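Local coordinates for protein eukaryotic initiation factor 4F subunit p150 (Saccharomyces cerevisiae, PDB 2VSO) that scaffolds assembly of the translation initiation machinery on capped mRNA, as a subunit of the eIF4F complex, represented here by its middle, eIF4A-binding domain, at residues L47-L60 against M95-L107. Numbering follows the deposited sequence.
Sequences LTLEMFDAISSEIL and MYAQLCGKVVKEL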
ATOM      1  N   LEU C  47      10.605 -15.147  -2.135  1.00 58.63           N
ATOM      2  CA  LEU C  47       9.323 -15.778  -2.416  1.00 55.73           C
ATOM      3  C   LEU C  47       8.323 -14.785  -2.991  1.00 59.50           C
ATOM      4  O   LEU C  47       7.843 -13.891  -2.295  1.00 65.98           O
ATOM      5  CB  LEU C  47       8.740 -16.437  -1.167  1.00 44.52           C
ATOM      6  CG  LEU C  47       7.499 -17.273  -1.483  1.00 51.92           C
ATOM      7  CD1 LEU C  47       7.874 -18.505  -2.292  1.00 47.63           C
ATOM      8  CD2 LEU C  47       6.749 -17.666  -0.217  1.00 45.31           C
ATOM      9  N   THR C  48       8.021 -14.939  -4.274  1.00 68.60           N
ATOM     10  CA  THR C  48       6.936 -14.187  -4.892  1.00 57.05           C
ATOM     11  C   THR C  48       6.028 -15.149  -5.638  1.00 55.19           C
ATOM     12  O   THR C  48       6.322 -16.337  -5.763  1.00 61.90           O
ATOM     13  CB  THR C  48       7.456 -13.135  -5.865  1.00 44.66           C
ATOM     14  OG1 THR C  48       8.075 -13.780  -6.984  1.00 57.50           O
ATOM     15  CG2 THR C  48       8.468 -12.249  -5.175  1.00 51.13           C
ATOM     16  N   LEU C  49       4.921 -14.635  -6.138  1.00 72.63           N
ATOM     17  CA  LEU C  49       4.016 -15.473  -6.893  1.00 71.36           C
ATOM     18  C   LEU C  49       4.727 -15.967  -8.146  1.00 65.35           C
ATOM     19  O   LEU C  49       4.684 -17.150  -8.476  1.00 62.95           O
ATOM     20  CB  LEU C  49       2.766 -14.693  -7.265  1.00 58.04           C
ATOM     21  CG  LEU C  49       1.692 -15.548  -7.926  1.00 77.44           C
ATOM     22  CD1 LEU C  49       1.487 -16.834  -7.134  1.00 79.48           C
ATOM     23  CD2 LEU C  49       0.396 -14.761  -8.057  1.00 90.09           C
ATOM     24  N   GLU C  50       5.386 -15.053  -8.839  1.00 56.24           N
ATOM     25  CA  GLU C  50       6.107 -15.394 -10.055  1.00 55.43           C
ATOM     26  C   GLU C  50       7.123 -16.525  -9.816  1.00 71.97           C
ATOM     27  O   GLU C  50       7.068 -17.557 -10.483  1.00 86.94           O
ATOM     28  CB  GLU C  50       6.797 -14.148 -10.621  1.00 49.76           C
ATOM     29  CG  GLU C  50       7.570 -14.379 -11.908  1.00 57.58           C
ATOM     30  CD  GLU C  50       8.220 -13.108 -12.449  1.00 58.63           C
ATOM     31  OE1 GLU C  50       9.366 -13.184 -12.938  1.00 67.57           O
ATOM     32  OE2 GLU C  50       7.587 -12.034 -12.378  1.00 73.19           O
ATOM     33  N   MET C  51       8.031 -16.331  -8.858  1.00 66.30           N
ATOM     34  CA  MET C  51       9.133 -17.267  -8.612  1.00 54.82           C
ATOM     35  C   MET C  51       8.795 -18.375  -7.609  1.00 58.16           C
ATOM     36  O   MET C  51       9.682 -18.952  -6.981  1.00 65.23           O
ATOM     37  CB  MET C  51      10.369 -16.512  -8.116  1.00 44.85           C
ATOM     38  CG  MET C  51      11.031 -15.652  -9.169  1.00 56.75           C
ATOM     39  SD  MET C  51      11.287 -16.576 -10.706  1.00 75.15           S
ATOM     40  CE  MET C  51      12.284 -17.946 -10.105  1.00112.58           C
ATOM     41  N   PHE C  52       7.520 -18.685  -7.475  1.00 38.13           N
ATOM     42  CA  PHE C  52       7.079 -19.531  -6.387  1.00 39.20           C
ATOM     43  C   PHE C  52       7.550 -20.971  -6.506  1.00 68.64           C
ATOM     44  O   PHE C  52       8.194 -21.495  -5.596  1.00 84.01           O
ATOM     45  CB  PHE C  52       5.554 -19.496  -6.253  1.00 37.80           C
ATOM     46  CG  PHE C  52       5.029 -20.313  -5.101  1.00 52.06           C
ATOM     47  CD1 PHE C  52       4.766 -21.664  -5.256  1.00 63.68           C
ATOM     48  CD2 PHE C  52       4.810 -19.732  -3.866  1.00 45.21           C
ATOM     49  CE1 PHE C  52       4.286 -22.421  -4.195  1.00 63.16           C
ATOM     50  CE2 PHE C  52       4.330 -20.473  -2.813  1.00 56.24           C
ATOM     51  CZ  PHE C  52       4.072 -21.827  -2.975  1.00 60.92           C
ATOM     52  N   ASP C  53       7.212 -21.629  -7.608  1.00 72.75           N
ATOM     53  CA  ASP C  53       7.550 -23.040  -7.742  1.00 81.51           C
ATOM     54  C   ASP C  53       9.056 -23.266  -7.650  1.00 75.30           C
ATOM     55  O   ASP C  53       9.512 -24.205  -6.997  1.00 71.68           O
ATOM     56  CB  ASP C  53       6.977 -23.611  -9.035  1.00 86.53           C
ATOM     57  CG  ASP C  53       5.459 -23.642  -9.030  1.00 94.22           C
ATOM     58  OD1 ASP C  53       4.883 -24.183  -8.059  1.00 87.97           O
ATOM     59  OD2 ASP C  53       4.850 -23.128  -9.996  1.00 93.49           O
ATOM     60  N   ALA C  54       9.825 -22.389  -8.287  1.00 57.95           N
ATOM     61  CA  ALA C  54      11.274 -22.457  -8.196  1.00 50.48           C
ATOM     62  C   ALA C  54      11.759 -22.336  -6.752  1.00 60.28           C
ATOM     63  O   ALA C  54      12.674 -23.048  -6.335  1.00 73.96           O
ATOM     64  CB  ALA C  54      11.919 -21.383  -9.062  1.00 41.66           C
ATOM     65  N   ILE C  55      11.148 -21.436  -5.986  1.00 59.16           N
ATOM     66  CA  ILE C  55      11.660 -21.129  -4.651  1.00 60.01           C
ATOM     67  C   ILE C  55      11.025 -21.948  -3.515  1.00 55.30           C
ATOM     68  O   ILE C  55      11.651 -22.196  -2.480  1.00 51.42           O
ATOM     69  CB  ILE C  55      11.656 -19.614  -4.384  1.00 43.29           C
ATOM     70  CG1 ILE C  55      12.959 -19.023  -4.890  1.00 54.29           C
ATOM     71  CG2 ILE C  55      11.542 -19.303  -2.905  1.00 45.79           C
ATOM     72  CD1 ILE C  55      12.974 -17.539  -4.854  1.00 78.89           C
ATOM     73  N   SER C  56       9.795 -22.393  -3.709  1.00 43.02           N
ATOM     74  CA  SER C  56       9.236 -23.351  -2.780  1.00 52.04           C
ATOM     75  C   SER C  56       9.865 -24.743  -3.015  1.00 71.85           C
ATOM     76  O   SER C  56       9.777 -25.636  -2.168  1.00 67.62           O
ATOM     77  CB  SER C  56       7.717 -23.395  -2.892  1.00 36.10           C
ATOM     78  OG  SER C  56       7.340 -23.909  -4.152  1.00 60.39           O
ATOM     79  N   SER C  57      10.519 -24.918  -4.162  1.00 93.61           N
ATOM     80  CA  SER C  57      11.212 -26.171  -4.439  1.00 97.32           C
ATOM     81  C   SER C  57      12.545 -26.162  -3.715  1.00 84.35           C
ATOM     82  O   SER C  57      13.004 -27.188  -3.207  1.00 90.87           O
ATOM     83  CB  SER C  57      11.448 -26.359  -5.935  1.00111.74           C
ATOM     84  OG  SER C  57      12.761 -25.962  -6.288  1.00125.22           O
ATOM     85  N   GLU C  58      13.176 -24.998  -3.668  1.00 59.81           N
ATOM     86  CA  GLU C  58      14.452 -24.901  -2.981  1.00 58.07           C
ATOM     87  C   GLU C  58      14.293 -24.950  -1.464  1.00 62.54           C
ATOM     88  O   GLU C  58      15.113 -25.542  -0.767  1.00 82.18           O
ATOM     89  CB  GLU C  58      15.215 -23.662  -3.440  1.00 68.80           C
ATOM     90  CG  GLU C  58      15.364 -23.619  -4.953  1.00 86.07           C
ATOM     91  CD  GLU C  58      16.653 -22.973  -5.399  1.00 96.26           C
ATOM     92  OE1 GLU C  58      17.004 -23.123  -6.590  1.00102.31           O
ATOM     93  OE2 GLU C  58      17.315 -22.327  -4.559  1.00 95.19           O
ATOM     94  N   ILE C  59      13.228 -24.353  -0.948  1.00 62.63           N
ATOM     95  CA  ILE C  59      12.942 -24.428   0.480  1.00 54.09           C
ATOM     96  C   ILE C  59      12.599 -25.864   0.904  1.00 62.90           C
ATOM     97  O   ILE C  59      12.777 -26.246   2.063  1.00 61.58           O
ATOM     98  CB  ILE C  59      11.808 -23.467   0.868  1.00 43.22           C
ATOM     99  CG1 ILE C  59      12.298 -22.021   0.738  1.00 51.05           C
ATOM    100  CG2 ILE C  59      11.279 -23.764   2.290  1.00 35.63           C
ATOM    101  CD1 ILE C  59      11.198 -20.994   0.869  1.00 54.75           C
ATOM    102  N   LEU C  60      12.117 -26.665  -0.040  1.00 62.68           N
ATOM    103  CA  LEU C  60      11.752 -28.046   0.257  1.00 59.60           C
ATOM    104  C   LEU C  60      12.982 -28.979   0.252  1.00 74.03           C
ATOM    105  O   LEU C  60      12.974 -30.033   0.892  1.00 64.79           O
ATOM    106  CB  LEU C  60      10.666 -28.532  -0.712  1.00 45.57           C
ATOM    107  CG  LEU C  60      10.397 -30.031  -0.838  1.00 64.16           C
ATOM    108  CD1 LEU C  60       9.782 -30.590   0.425  1.00 55.48           C
ATOM    109  CD2 LEU C  60       9.501 -30.291  -2.042  1.00 79.37           C
ATOM    110  N   MET C  95       0.515 -16.831   0.677  1.00 33.52           N
ATOM    111  CA  MET C  95       1.551 -17.400  -0.176  1.00 43.02           C
ATOM    112  C   MET C  95       2.495 -18.261   0.675  1.00 49.91           C
ATOM    113  O   MET C  95       2.931 -19.330   0.259  1.00 55.76           O
ATOM    114  CB  MET C  95       2.320 -16.262  -0.848  1.00 33.77           C
ATOM    115  CG  MET C  95       3.435 -16.677  -1.758  1.00 51.93           C
ATOM    116  SD  MET C  95       4.366 -15.186  -2.166  1.00 82.68           S
ATOM    117  CE  MET C  95       3.103 -14.252  -3.013  1.00 70.18           C
ATOM    118  N   TYR C  96       2.796 -17.793   1.881  1.00 52.33           N
ATOM    119  CA  TYR C  96       3.578 -18.575   2.821  1.00 49.52           C
ATOM    120  C   TYR C  96       2.778 -19.785   3.252  1.00 53.14           C
ATOM    121  O   TYR C  96       3.321 -20.876   3.433  1.00 55.90           O
ATOM    122  CB  TYR C  96       3.931 -17.737   4.037  1.00 28.39           C
ATOM    123  CG  TYR C  96       4.928 -16.656   3.746  1.00 42.46           C
ATOM    124  CD1 TYR C  96       6.143 -16.954   3.162  1.00 50.43           C
ATOM    125  CD2 TYR C  96       4.652 -15.331   4.045  1.00 46.81           C
ATOM    126  CE1 TYR C  96       7.064 -15.959   2.888  1.00 50.62           C
ATOM    127  CE2 TYR C  96       5.569 -14.339   3.787  1.00 42.24           C
ATOM    128  CZ  TYR C  96       6.770 -14.657   3.212  1.00 34.21           C
ATOM    129  OH  TYR C  96       7.682 -13.665   2.945  1.00 60.54           O
ATOM    130  N   ALA C  97       1.476 -19.578   3.409  1.00 48.01           N
ATOM    131  CA  ALA C  97       0.570 -20.650   3.765  1.00 38.26           C
ATOM    132  C   ALA C  97       0.554 -21.703   2.656  1.00 45.69           C
ATOM    133  O   ALA C  97       0.376 -22.884   2.922  1.00 54.45           O
ATOM    134  CB  ALA C  97      -0.818 -20.095   4.041  1.00 25.42           C
ATOM    135  N   GLN C  98       0.777 -21.277   1.415  1.00 35.41           N
ATOM    136  CA  GLN C  98       0.877 -22.222   0.319  1.00 43.51           C
ATOM    137  C   GLN C  98       2.202 -22.974   0.357  1.00 61.41           C
ATOM    138  O   GLN C  98       2.265 -24.165   0.038  1.00 60.94           O
ATOM    139  CB  GLN C  98       0.738 -21.515  -1.017  1.00 49.71           C
ATOM    140  CG  GLN C  98      -0.688 -21.411  -1.510  1.00 86.00           C
ATOM    141  CD  GLN C  98      -0.817 -20.517  -2.724  1.00 94.63           C
ATOM    142  OE1 GLN C  98       0.041 -20.521  -3.613  1.00 91.30           O
ATOM    143  NE2 GLN C  98      -1.892 -19.740  -2.767  1.00 97.78           N
ATOM    144  N   LEU C  99       3.262 -22.265   0.733  1.00 58.39           N
ATOM    145  CA  LEU C  99       4.583 -22.854   0.838  1.00 51.02           C
ATOM    146  C   LEU C  99       4.532 -24.047   1.774  1.00 54.72           C
ATOM    147  O   LEU C  99       5.148 -25.065   1.522  1.00 52.13           O
ATOM    148  CB  LEU C  99       5.572 -21.834   1.382  1.00 47.57           C
ATOM    149  CG  LEU C  99       6.996 -22.373   1.530  1.00 43.46           C
ATOM    150  CD1 LEU C  99       7.416 -22.978   0.221  1.00 47.26           C
ATOM    151  CD2 LEU C  99       7.959 -21.258   1.925  1.00 36.84           C
ATOM    152  N   CYS C 100       3.774 -23.906   2.853  1.00 52.54           N
ATOM    153  CA  CYS C 100       3.634 -24.965   3.831  1.00 46.49           C
ATOM    154  C   CYS C 100       2.899 -26.150   3.223  1.00 54.09           C
ATOM    155  O   CYS C 100       3.341 -27.287   3.349  1.00 77.50           O
ATOM    156  CB  CYS C 100       2.909 -24.450   5.078  1.00 49.11           C
ATOM    157  SG  CYS C 100       3.914 -23.339   6.067  1.00 50.08           S
ATOM    158  N   GLY C 101       1.776 -25.889   2.572  1.00 44.26           N
ATOM    159  CA  GLY C 101       1.081 -26.924   1.842  1.00 46.86           C
ATOM    160  C   GLY C 101       1.992 -27.647   0.859  1.00 62.20           C
ATOM    161  O   GLY C 101       1.788 -28.831   0.593  1.00 70.28           O
ATOM    162  N   LYS C 102       2.993 -26.957   0.314  1.00 45.69           N
ATOM    163  CA  LYS C 102       3.927 -27.629  -0.589  1.00 49.99           C
ATOM    164  C   LYS C 102       4.876 -28.570   0.160  1.00 63.23           C
ATOM    165  O   LYS C 102       5.279 -29.613  -0.348  1.00 58.67           O
ATOM    166  CB  LYS C 102       4.754 -26.637  -1.402  1.00 32.75           C
ATOM    167  CG  LYS C 102       5.319 -27.291  -2.664  1.00 50.83           C
ATOM    168  CD  LYS C 102       6.552 -26.608  -3.233  1.00 51.11           C
ATOM    169  CE  LYS C 102       7.061 -27.413  -4.435  1.00 62.13           C
ATOM    170  NZ  LYS C 102       8.076 -26.745  -5.308  1.00 66.11           N
ATOM    171  N   VAL C 103       5.247 -28.172   1.369  1.00 45.11           N
ATOM    172  CA  VAL C 103       6.148 -28.950   2.177  1.00 47.76           C
ATOM    173  C   VAL C 103       5.441 -30.190   2.717  1.00 57.05           C
ATOM    174  O   VAL C 103       6.018 -31.272   2.756  1.00 78.75           O
ATOM    175  CB  VAL C 103       6.718 -28.100   3.314  1.00 57.22           C
ATOM    176  CG1 VAL C 103       7.637 -28.945   4.206  1.00 59.53           C
ATOM    177  CG2 VAL C 103       7.470 -26.916   2.728  1.00 30.68           C
ATOM    178  N   VAL C 104       4.187 -30.027   3.118  1.00 55.81           N
ATOM    179  CA  VAL C 104       3.380 -31.134   3.600  1.00 51.41           C
ATOM    180  C   VAL C 104       3.152 -32.160   2.506  1.00 62.28           C
ATOM    181  O   VAL C 104       3.194 -33.361   2.759  1.00 92.48           O
ATOM    182  CB  VAL C 104       2.012 -30.654   4.098  1.00 53.00           C
ATOM    183  CG1 VAL C 104       1.032 -31.810   4.165  1.00 45.34           C
ATOM    184  CG2 VAL C 104       2.152 -29.988   5.450  1.00 60.66           C
ATOM    185  N   LYS C 105       2.919 -31.681   1.292  1.00 60.61           N
ATOM    186  CA  LYS C 105       2.553 -32.543   0.176  1.00 73.66           C
ATOM    187  C   LYS C 105       3.766 -33.257  -0.403  1.00 78.68           C
ATOM    188  O   LYS C 105       3.692 -34.432  -0.755  1.00 78.94           O
ATOM    189  CB  LYS C 105       1.858 -31.721  -0.919  1.00 84.39           C
ATOM    190  CG  LYS C 105       1.173 -32.543  -2.005  1.00103.14           C
ATOM    191  CD  LYS C 105       0.372 -31.647  -2.947  1.00123.67           C
ATOM    192  CE  LYS C 105      -0.636 -32.442  -3.770  1.00129.74           C
ATOM    193  NZ  LYS C 105      -1.541 -31.553  -4.556  1.00124.29           N
ATOM    194  N   GLU C 106       4.885 -32.543  -0.483  1.00 66.56           N
ATOM    195  CA  GLU C 106       6.038 -33.014  -1.236  1.00 57.73           C
ATOM    196  C   GLU C 106       7.235 -33.413  -0.370  1.00 71.37           C
ATOM    197  O   GLU C 106       8.309 -33.733  -0.883  1.00 82.81           O
ATOM    198  CB  GLU C 106       6.438 -31.970  -2.284  1.00 60.50           C
ATOM    199  CG  GLU C 106       5.250 -31.468  -3.112  1.00 60.50           C
ATOM    200  CD  GLU C 106       5.667 -30.738  -4.368  1.00 71.85           C
ATOM    201  OE1 GLU C 106       6.886 -30.652  -4.630  1.00 79.35           O
ATOM    202  OE2 GLU C 106       4.774 -30.251  -5.097  1.00 82.37           O
ATOM    203  N   LEU C 107       7.057 -33.408   0.943  1.00 67.40           N
ATOM    204  CA  LEU C 107       8.130 -33.854   1.811  1.00 76.29           C
ATOM    205  C   LEU C 107       8.462 -35.294   1.484  1.00 94.85           C
ATOM    206  O   LEU C 107       7.579 -36.084   1.152  1.00 93.34           O
ATOM    207  CB  LEU C 107       7.745 -33.751   3.284  1.00 79.38           C
ATOM    208  CG  LEU C 107       8.929 -33.977   4.229  1.00 68.53           C
ATOM    209  CD1 LEU C 107       9.848 -32.773   4.197  1.00 57.46           C
ATOM    210  CD2 LEU C 107       8.483 -34.281   5.659  1.00 47.54           C
TER
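Met95 reaches from helix 93-106 toward the loop residues Leu47-Leu49 that lead into helix 52-64, and its side chain can be traced atom by atom. From CB the chain runs out with CG anti to the backbone N (chi1 180°), which places CG against two apolar groups on neighbouring sides: Leu47 CD2 and, 4.0 Å from Met95 CG, the Phe52 ring atom CD2. SD then passes Leu47 O and Leu47 CG, and a bend at chi3 (-63°) turns CE against the backbone, 3.6 Å from Leu49 N. Leu47 runs alongside this chain with the reverse heading, and its CD2 also meets the Tyr96 ring, 3.5 Å from Tyr96 CD1; the hydroxyl of Tyr96 is hydrogen-bonded to Glu89. Phe52 brings its ring edge to the helix backbone, with Leu99 N close to the ring plane and 3.8 Å from Phe52 CZ. Further along, Leu99 CD2 meets Ile59 CD1, the two side chains at about a right angle.

Lys102 supplies the polar link: its extended chain carries NZ to Ser56 OG, a hydrogen bond of 3.1 Å. That hydroxyl in turn donates to Phe52 O, so one serine oxygen links the lysine to the backbone of helix 52-64. Were Lys102 shortened to an alanine, Ser56 OG would probably lose this donor and a gap would be likely to open beside it. Leu60 continues the contact at the C-terminal end of 95-107, its CD2 3.5 Å from Glu106 CB.

The segment axes approach to 9.8 Å and cross at -54°, and Leu44 of helix 33-45 and Ile82 of helix 73-88 also pack on Leu99. Such layered helix packing is characteristic of the all-helical, HEAT-like MIF4G domain.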